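PDB 5KO4: bromo domain-containing protein, which probably recognises acetylated lysines through its bromodomain, the part of the longer trypanosome protein modelled here, although its biological role is not established. Local coordinates for residues R12-V17 and D99-E104; V17-D22 and M45-I50; N75-N80 and L89-E94. All blocks are in the same frame, centred on the assembly; numbering follows the deposited sequence.

Interaction 1 of 3, residues R12-V17 and D99-E104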
# COMPACT_ATOMS: atom_id res chain seq x y z
N ARG A 12 11.47 6.14 22.39
CA ARG A 12 10.13 5.58 22.56
C ARG A 12 9.06 6.64 22.27
O ARG A 12 8.08 6.35 21.58
CB ARG A 12 9.94 5.06 23.98
CG ARG A 12 8.57 4.45 24.19
CD ARG A 12 8.35 3.99 25.62
NE ARG A 12 9.31 2.97 26.00
CZ ARG A 12 9.20 1.68 25.68
NH1 ARG A 12 8.17 1.25 24.96
NH2 ARG A 12 10.13 0.82 26.08
N SER A 13 9.22 7.85 22.80
CA SER A 13 8.19 8.87 22.58
C SER A 13 8.13 9.29 21.10
O SER A 13 7.03 9.45 20.57
CB SER A 13 8.43 10.09 23.48
OG SER A 13 9.57 10.85 23.12
N ILE A 14 9.27 9.38 20.40
CA ILE A 14 9.27 9.75 18.99
C ILE A 14 8.61 8.65 18.17
O ILE A 14 7.79 8.94 17.29
CB ILE A 14 10.69 10.06 18.48
CG1 ILE A 14 11.24 11.32 19.19
CG2 ILE A 14 10.68 10.25 16.96
CD1 ILE A 14 12.71 11.53 19.05
N LEU A 15 8.89 7.39 18.48
CA LEU A 15 8.24 6.30 17.78
C LEU A 15 6.72 6.33 18.02
O LEU A 15 5.95 6.09 17.09
CB LEU A 15 8.83 4.96 18.23
CG LEU A 15 8.23 3.71 17.55
CD1 LEU A 15 8.40 3.75 16.02
CD2 LEU A 15 8.85 2.45 18.12
N HIS A 16 6.28 6.65 19.25
CA HIS A 16 4.85 6.75 19.54
C HIS A 16 4.20 7.85 18.70
O HIS A 16 3.11 7.64 18.16
CB HIS A 16 4.63 7.01 21.02
CG HIS A 16 3.19 7.04 21.42
ND1 HIS A 16 2.51 5.89 21.75
CD2 HIS A 16 2.36 8.10 21.56
CE1 HIS A 16 1.28 6.27 22.07
NE2 HIS A 16 1.15 7.60 21.97
N VAL A 17 4.86 9.00 18.56
CA VAL A 17 4.32 10.10 17.76
C VAL A 17 4.16 9.64 16.31
O VAL A 17 3.09 9.83 15.72
CB VAL A 17 5.23 11.35 17.86
CG1 VAL A 17 4.85 12.41 16.82
CG2 VAL A 17 5.17 11.95 19.26
N ASP A 99 12.10 16.92 13.17
CA ASP A 99 11.86 18.04 14.09
C ASP A 99 12.09 17.64 15.53
O ASP A 99 12.44 18.49 16.36
CB ASP A 99 10.42 18.54 13.97
CG ASP A 99 10.06 19.27 12.69
OD1 ASP A 99 10.99 19.64 11.92
OD2 ASP A 99 8.85 19.44 12.43
N LEU A 100 11.79 16.38 15.87
CA LEU A 100 11.95 15.88 17.23
C LEU A 100 13.38 15.40 17.51
O LEU A 100 13.86 15.64 18.61
CB LEU A 100 10.96 14.75 17.49
CG LEU A 100 9.49 15.15 17.36
CD1 LEU A 100 8.58 13.94 17.52
CD2 LEU A 100 9.12 16.23 18.36
N PHE A 101 14.08 14.80 16.52
CA PHE A 101 15.46 14.36 16.78
C PHE A 101 16.35 15.52 17.18
O PHE A 101 17.20 15.36 18.05
CB PHE A 101 16.10 13.71 15.55
CG PHE A 101 15.45 12.51 14.94
CD1 PHE A 101 14.76 11.59 15.72
CD2 PHE A 101 15.61 12.22 13.60
CE1 PHE A 101 14.17 10.46 15.15
CE2 PHE A 101 15.08 11.07 13.04
CZ PHE A 101 14.35 10.20 13.82
N VAL A 102 16.24 16.65 16.47
CA VAL A 102 17.08 17.84 16.76
C VAL A 102 16.85 18.32 18.17
O VAL A 102 17.80 18.67 18.86
CB VAL A 102 16.83 19.02 15.76
CG1 VAL A 102 17.38 18.70 14.39
CG2 VAL A 102 15.36 19.41 15.69
N THR A 103 15.58 18.36 18.58
CA THR A 103 15.14 18.89 19.86
C THR A 103 15.41 17.92 21.03
O THR A 103 15.77 18.37 22.11
CB THR A 103 13.64 19.19 19.77
OG1 THR A 103 13.38 19.79 18.50
CG2 THR A 103 13.16 20.09 20.88
N GLU A 104 15.16 16.60 20.84
CA GLU A 104 15.22 15.59 21.91
C GLU A 104 16.50 14.77 21.94
O GLU A 104 16.85 14.29 23.01
CB GLU A 104 14.06 14.61 21.75
CG GLU A 104 12.71 15.24 21.90
CD GLU A 104 11.62 14.20 21.94
OE1 GLU A 104 11.60 13.38 22.88
OE2 GLU A 104 10.87 14.11 20.95
O HOH W 1 8.57 12.93 21.14
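Ile14 pushes into a corner made by Leu100, Phe101 and Glu104, where the first and last helices of the bromodomain's four-helix bundle pack side by side. Segments 12-17 and 99-104 run nearly antiparallel at 162°, with axes 10.7 Å apart.

The two branches of Ile14 do most of the work. With chi1 at -65°, CG1 sits beside the backbone N and CG2 lies anti to it, so CG1 faces Leu100 and Glu104 while CG2 turns to Phe101. The Ile14 and Leu100 side chains slide past each other in opposite directions, bringing Ile14 CG1 within 3.8 Å of Leu100 CB. Against Phe101 the approach is oblique: Ile14 CD1 comes in at the ring edge, near the ring plane, 3.9 Å from Phe101 CD1, while Ile14 CG2 lies by Phe101 CE1. The ring also packs on Ile66 and Met69 of helix 62-80, so this corner runs on into the core. One turn away, Val17 and Leu100 meet tip to tip, Val17 CG1 standing 4.1 Å from Leu100 CD1.

Toward the C-terminal end of helix 85-104 the contact turns polar. Glu104 is extended beyond CG and meets Ile14 tip to tip, its OE2 only 3.3 Å from Ile14 CG1, which places a carboxylate oxygen directly against hydrocarbon. Ser13 is modelled in two conformers; in the one described, OG hydrogen-bonds to Gln10 O on its own helix and has no direct hydrogen bond to Glu104. In this conformer a water can join the two side chains, a bridge that probably holds only part of the time, donating to Ser13 OG at 3.0 Å and to Glu104 OE2 at 2.6 Å.

Interaction 2 of 3, residues V17-D22 and M45-I50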
# COMPACT_ATOMS: atom_id res chain seq x y z
N VAL A 17 4.86 9.00 18.56
CA VAL A 17 4.32 10.10 17.76
C VAL A 17 4.16 9.64 16.31
O VAL A 17 3.09 9.83 15.72
CB VAL A 17 5.23 11.35 17.86
CG1 VAL A 17 4.85 12.41 16.82
CG2 VAL A 17 5.17 11.95 19.26
N VAL A 18 5.19 9.03 15.76
CA VAL A 18 5.16 8.59 14.37
C VAL A 18 4.08 7.53 14.15
O VAL A 18 3.35 7.61 13.15
CB VAL A 18 6.57 8.07 14.00
CG1 VAL A 18 6.54 7.19 12.77
CG2 VAL A 18 7.55 9.23 13.83
N MET A 19 3.94 6.57 15.06
CA MET A 19 2.93 5.53 14.87
C MET A 19 1.53 6.11 14.98
O MET A 19 0.65 5.67 14.24
CB MET A 19 3.15 4.39 15.86
CG MET A 19 4.39 3.61 15.51
SD MET A 19 4.83 2.25 16.57
CE MET A 19 3.49 1.19 16.24
N ASP A 20 1.34 7.17 15.76
CA ASP A 20 0.04 7.85 15.83
C ASP A 20 -0.24 8.65 14.54
O ASP A 20 -1.40 8.77 14.13
CB ASP A 20 -0.02 8.79 17.04
CG ASP A 20 -0.25 8.12 18.38
OD1 ASP A 20 -0.75 6.98 18.40
OD2 ASP A 20 0.04 8.75 19.42
N LEU A 21 0.79 9.25 13.92
CA LEU A 21 0.63 9.97 12.65
C LEU A 21 0.24 8.99 11.54
O LEU A 21 -0.50 9.36 10.63
CB LEU A 21 1.92 10.68 12.25
CG LEU A 21 2.33 11.83 13.14
CD1 LEU A 21 3.59 12.49 12.61
CD2 LEU A 21 1.22 12.88 13.28
N ASP A 22 0.77 7.76 11.59
CA ASP A 22 0.44 6.73 10.63
C ASP A 22 -0.82 6.05 11.15
O ASP A 22 -0.79 4.95 11.70
CB ASP A 22 1.62 5.77 10.48
CG ASP A 22 1.47 4.77 9.38
OD1 ASP A 22 0.40 4.78 8.70
OD2 ASP A 22 2.40 3.96 9.19
N MET A 45 11.92 -2.30 6.50
CA MET A 45 11.85 -1.81 7.86
C MET A 45 10.45 -1.31 8.10
O MET A 45 9.80 -0.83 7.17
CB MET A 45 12.87 -0.68 8.05
CG MET A 45 13.08 -0.24 9.51
SD MET A 45 13.46 -1.56 10.68
CE MET A 45 14.86 -2.34 9.86
N TRP A 46 9.96 -1.46 9.32
CA TRP A 46 8.60 -1.08 9.63
C TRP A 46 8.49 -0.75 11.13
O TRP A 46 9.36 -1.13 11.90
CB TRP A 46 7.63 -2.19 9.21
CG TRP A 46 7.90 -3.54 9.81
CD1 TRP A 46 7.25 -4.09 10.88
CD2 TRP A 46 8.77 -4.56 9.31
NE1 TRP A 46 7.70 -5.36 11.11
CE2 TRP A 46 8.61 -5.69 10.14
CE3 TRP A 46 9.64 -4.65 8.22
CZ2 TRP A 46 9.33 -6.86 9.95
CZ3 TRP A 46 10.37 -5.82 8.04
CH2 TRP A 46 10.23 -6.89 8.92
N TRP A 47 7.47 0.03 11.53
CA TRP A 47 7.43 0.51 12.91
C TRP A 47 7.42 -0.61 13.94
O TRP A 47 8.08 -0.45 14.98
CB TRP A 47 6.23 1.41 13.20
CG TRP A 47 5.93 2.49 12.18
CD1 TRP A 47 4.71 2.79 11.66
CD2 TRP A 47 6.84 3.47 11.66
NE1 TRP A 47 4.80 3.87 10.81
CE2 TRP A 47 6.10 4.30 10.79
CE3 TRP A 47 8.20 3.75 11.86
CZ2 TRP A 47 6.70 5.32 10.03
CZ3 TRP A 47 8.78 4.79 11.15
CH2 TRP A 47 8.06 5.52 10.21
N ASP A 48 6.67 -1.68 13.72
CA ASP A 48 6.60 -2.74 14.75
C ASP A 48 7.97 -3.39 14.96
O ASP A 48 8.26 -3.85 16.08
CB ASP A 48 5.56 -3.80 14.40
CG ASP A 48 4.13 -3.32 14.46
OD1 ASP A 48 3.89 -2.21 15.00
OD2 ASP A 48 3.23 -4.06 13.97
N LEU A 49 8.81 -3.45 13.93
CA LEU A 49 10.16 -3.99 14.07
C LEU A 49 11.02 -3.04 14.92
O LEU A 49 11.75 -3.49 15.81
CB LEU A 49 10.80 -4.24 12.71
CG LEU A 49 12.20 -4.86 12.72
CD1 LEU A 49 12.25 -6.13 13.58
CD2 LEU A 49 12.66 -5.17 11.31
N ILE A 50 10.90 -1.73 14.68
CA ILE A 50 11.64 -0.76 15.48
C ILE A 50 11.17 -0.83 16.95
O ILE A 50 12.00 -0.74 17.85
CB ILE A 50 11.48 0.66 14.89
CG1 ILE A 50 12.10 0.69 13.47
CG2 ILE A 50 12.12 1.72 15.80
CD1 ILE A 50 11.91 1.97 12.73
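The first turn of helix 47-55 meets the C-terminal end of helix 8-21 inside the bromodomain bundle, and the indole of Trp47 is the centre of the contact. Val18 and Met19 lie on the same side of its plane, Asp22 at its edge. Val18 crosses it at about a right angle: CG1, anti to the backbone N, lies over one face, 3.4 Å from the centroid of the six-membered ring and 14° off its normal. This is a close CH-pi contact, with Val18 CG1 3.3 Å from Trp47 CZ2.

Met19 slides past the root of the same side chain. Its CG is 3.7 Å from Trp47 CB, and its sulfur makes an oblique Met-aromatic contact, SD lying 5.3 Å from the centroid of the five-membered ring. Beyond the bend at chi3, Met19 CE reaches Asp48 OD1 at 3.6 Å.

At the ring edge, Trp47 NE1 donates to Asp22 OD2 over 2.9 Å. The oxygen lies near the indole plane and uses its anti lone pair, although the carboxylate itself is turned 81° from the ring; the N-H...O angle is 147°.

Asp22 OD2 also takes the backbone N-H of Phe27, and OD1 that of Ile26. Three N-H groups thus grip one buried carboxylate, which is consistent with its being ionised and ties the chain leaving helix 8-21 to the indole.

Interaction 3 of 3, residues N75-N80 and L89-E94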
# COMPACT_ATOMS: atom_id res chain seq x y z
N ASN A 75 12.60 3.87 2.29
CA ASN A 75 12.09 2.71 1.55
C ASN A 75 10.78 3.04 0.87
O ASN A 75 10.55 2.63 -0.26
CB ASN A 75 11.90 1.51 2.48
CG ASN A 75 13.19 0.84 2.86
OD1 ASN A 75 14.24 1.06 2.25
ND2 ASN A 75 13.11 -0.03 3.86
N CYS A 76 9.94 3.84 1.52
CA CYS A 76 8.70 4.27 0.90
C CYS A 76 9.00 5.07 -0.36
O CYS A 76 8.38 4.84 -1.41
CB CYS A 76 7.87 5.09 1.87
SG CYS A 76 6.36 5.77 1.15
N TYR A 77 9.94 6.01 -0.29
CA TYR A 77 10.25 6.81 -1.46
C TYR A 77 10.79 5.95 -2.57
O TYR A 77 10.44 6.16 -3.73
CB TYR A 77 11.24 7.94 -1.14
CG TYR A 77 10.89 8.80 0.07
CD1 TYR A 77 9.57 8.99 0.46
CD2 TYR A 77 11.89 9.32 0.89
CE1 TYR A 77 9.25 9.70 1.62
CE2 TYR A 77 11.58 10.03 2.04
CZ TYR A 77 10.26 10.18 2.42
OH TYR A 77 9.94 10.86 3.58
N ASP A 78 11.61 4.98 -2.25
CA ASP A 78 12.23 4.15 -3.28
C ASP A 78 11.22 3.21 -3.93
O ASP A 78 11.28 3.00 -5.13
CB ASP A 78 13.40 3.36 -2.68
CG ASP A 78 14.55 4.24 -2.22
OD1 ASP A 78 14.49 5.47 -2.44
OD2 ASP A 78 15.48 3.71 -1.58
N TYR A 79 10.28 2.66 -3.16
CA TYR A 79 9.32 1.71 -3.70
C TYR A 79 8.18 2.43 -4.45
O TYR A 79 7.82 2.03 -5.56
CB TYR A 79 8.74 0.87 -2.55
CG TYR A 79 7.78 -0.21 -3.01
CD1 TYR A 79 8.25 -1.40 -3.55
CD2 TYR A 79 6.41 -0.06 -2.84
CE1 TYR A 79 7.38 -2.41 -3.92
CE2 TYR A 79 5.53 -1.03 -3.27
CZ TYR A 79 6.01 -2.23 -3.78
OH TYR A 79 5.10 -3.18 -4.17
N ASN A 80 7.61 3.46 -3.85
CA ASN A 80 6.46 4.16 -4.43
C ASN A 80 6.83 5.36 -5.30
O ASN A 80 5.96 5.93 -5.96
CB ASN A 80 5.57 4.65 -3.30
CG ASN A 80 5.06 3.52 -2.45
OD1 ASN A 80 4.25 2.72 -2.91
ND2 ASN A 80 5.56 3.38 -1.22
N LEU A 89 2.56 10.89 2.88
CA LEU A 89 2.41 10.56 4.31
C LEU A 89 3.80 10.29 4.93
O LEU A 89 4.11 10.82 6.00
CB LEU A 89 1.52 9.33 4.51
CG LEU A 89 1.44 8.82 5.96
CD1 LEU A 89 0.91 9.92 6.91
CD2 LEU A 89 0.60 7.55 6.04
N ALA A 90 4.64 9.51 4.26
CA ALA A 90 5.98 9.25 4.79
C ALA A 90 6.76 10.55 4.97
O ALA A 90 7.48 10.68 5.95
CB ALA A 90 6.74 8.31 3.86
N ARG A 91 6.58 11.53 4.06
CA ARG A 91 7.29 12.81 4.18
C ARG A 91 6.81 13.57 5.41
O ARG A 91 7.64 14.16 6.11
CB ARG A 91 7.08 13.68 2.94
CG ARG A 91 7.94 13.26 1.73
CD ARG A 91 9.38 13.56 1.91
NE ARG A 91 9.98 14.19 0.74
CZ ARG A 91 10.49 13.55 -0.31
NH1 ARG A 91 10.33 12.23 -0.43
NH2 ARG A 91 11.10 14.21 -1.27
N ARG A 92 5.49 13.58 5.69
CA ARG A 92 5.01 14.27 6.89
C ARG A 92 5.59 13.61 8.14
O ARG A 92 5.94 14.30 9.10
CB ARG A 92 3.48 14.26 6.97
CG ARG A 92 2.75 15.02 5.87
CD ARG A 92 3.36 16.37 5.50
NE ARG A 92 3.43 17.28 6.65
CZ ARG A 92 3.94 18.51 6.60
NH1 ARG A 92 4.42 18.99 5.46
NH2 ARG A 92 3.97 19.26 7.70
N ILE A 93 5.72 12.28 8.12
CA ILE A 93 6.30 11.54 9.23
C ILE A 93 7.79 11.86 9.34
O ILE A 93 8.28 12.05 10.45
CB ILE A 93 6.02 10.03 9.04
CG1 ILE A 93 4.54 9.75 9.32
CG2 ILE A 93 6.93 9.17 9.95
CD1 ILE A 93 4.07 8.38 8.88
N GLU A 94 8.50 11.94 8.21
CA GLU A 94 9.92 12.28 8.23
C GLU A 94 10.13 13.67 8.81
O GLU A 94 11.04 13.89 9.61
CB GLU A 94 10.51 12.21 6.81
CG GLU A 94 12.03 12.35 6.83
CD GLU A 94 12.70 12.36 5.48
OE1 GLU A 94 12.00 12.16 4.47
OE2 GLU A 94 13.91 12.64 5.43
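Tyr77 reaches across from segment 75-80 and meets Ala90, Arg91 and Glu94 of segment 89-94 by three kinds of interaction. The hydrogen bond is short: Tyr77 OH donates to Glu94 OE1 at 2.6 Å. That oxygen lies near the plane of the phenol at its edge and is met on its anti side, with ring and carboxylate planes 28° apart. Within segment 75-80, Cys76 O takes two donors from opposite faces, the backbone N of Asn80 and its ND2, the latter at 3.2 Å.

The cation-pi contact lies over a ring face. The Arg91 chain bends at chi2 and chi3, and NH1 stands 3.2 Å above the plane of the Tyr77 ring, over its centre; CZ is 4.3 Å from the centroid. The guanidinium is tipped 67° from the ring, so this is no parallel stack. NH1 also forms a salt bridge with Glu82, which helps fix the group there.

Apolar packing supplies the rest: Ala90 CB touches Tyr77 CE1 at 3.6 Å and Cys76 SG at 3.7 Å.

The two segments run antiparallel at 162°, as expected for the last two helices of a bromodomain, joined by the short BC loop, which in bromodomains borders the acetyl-lysine pocket. Asn80, at the end of helix 62-80, probably corresponds to the asparagine with which many bromodomains bind acetyl-lysine.

In the fold
Interactions 1 and 2 both use helix 8-21 and have Val17 in common; their centres are 12 Å apart, and Leu15 CD2 joins them by packing 4.1 Å from Ile50 CG2. Interaction 2 also touches interaction 3, whose centre is again 12 Å away: Ile93 CG2 lies 3.5 Å from Val18 CG1 and 3.8 Å from Trp47 CH2, so one isoleucine meets both partners of the CH-pi contact. Interactions 1 and 3 share helix 85-104 but do not touch, with centres about 17 Å apart. By family analogy the acetyl-lysine pocket lies at the interaction 3 end of the bundle, leaving interaction 1 farther along it.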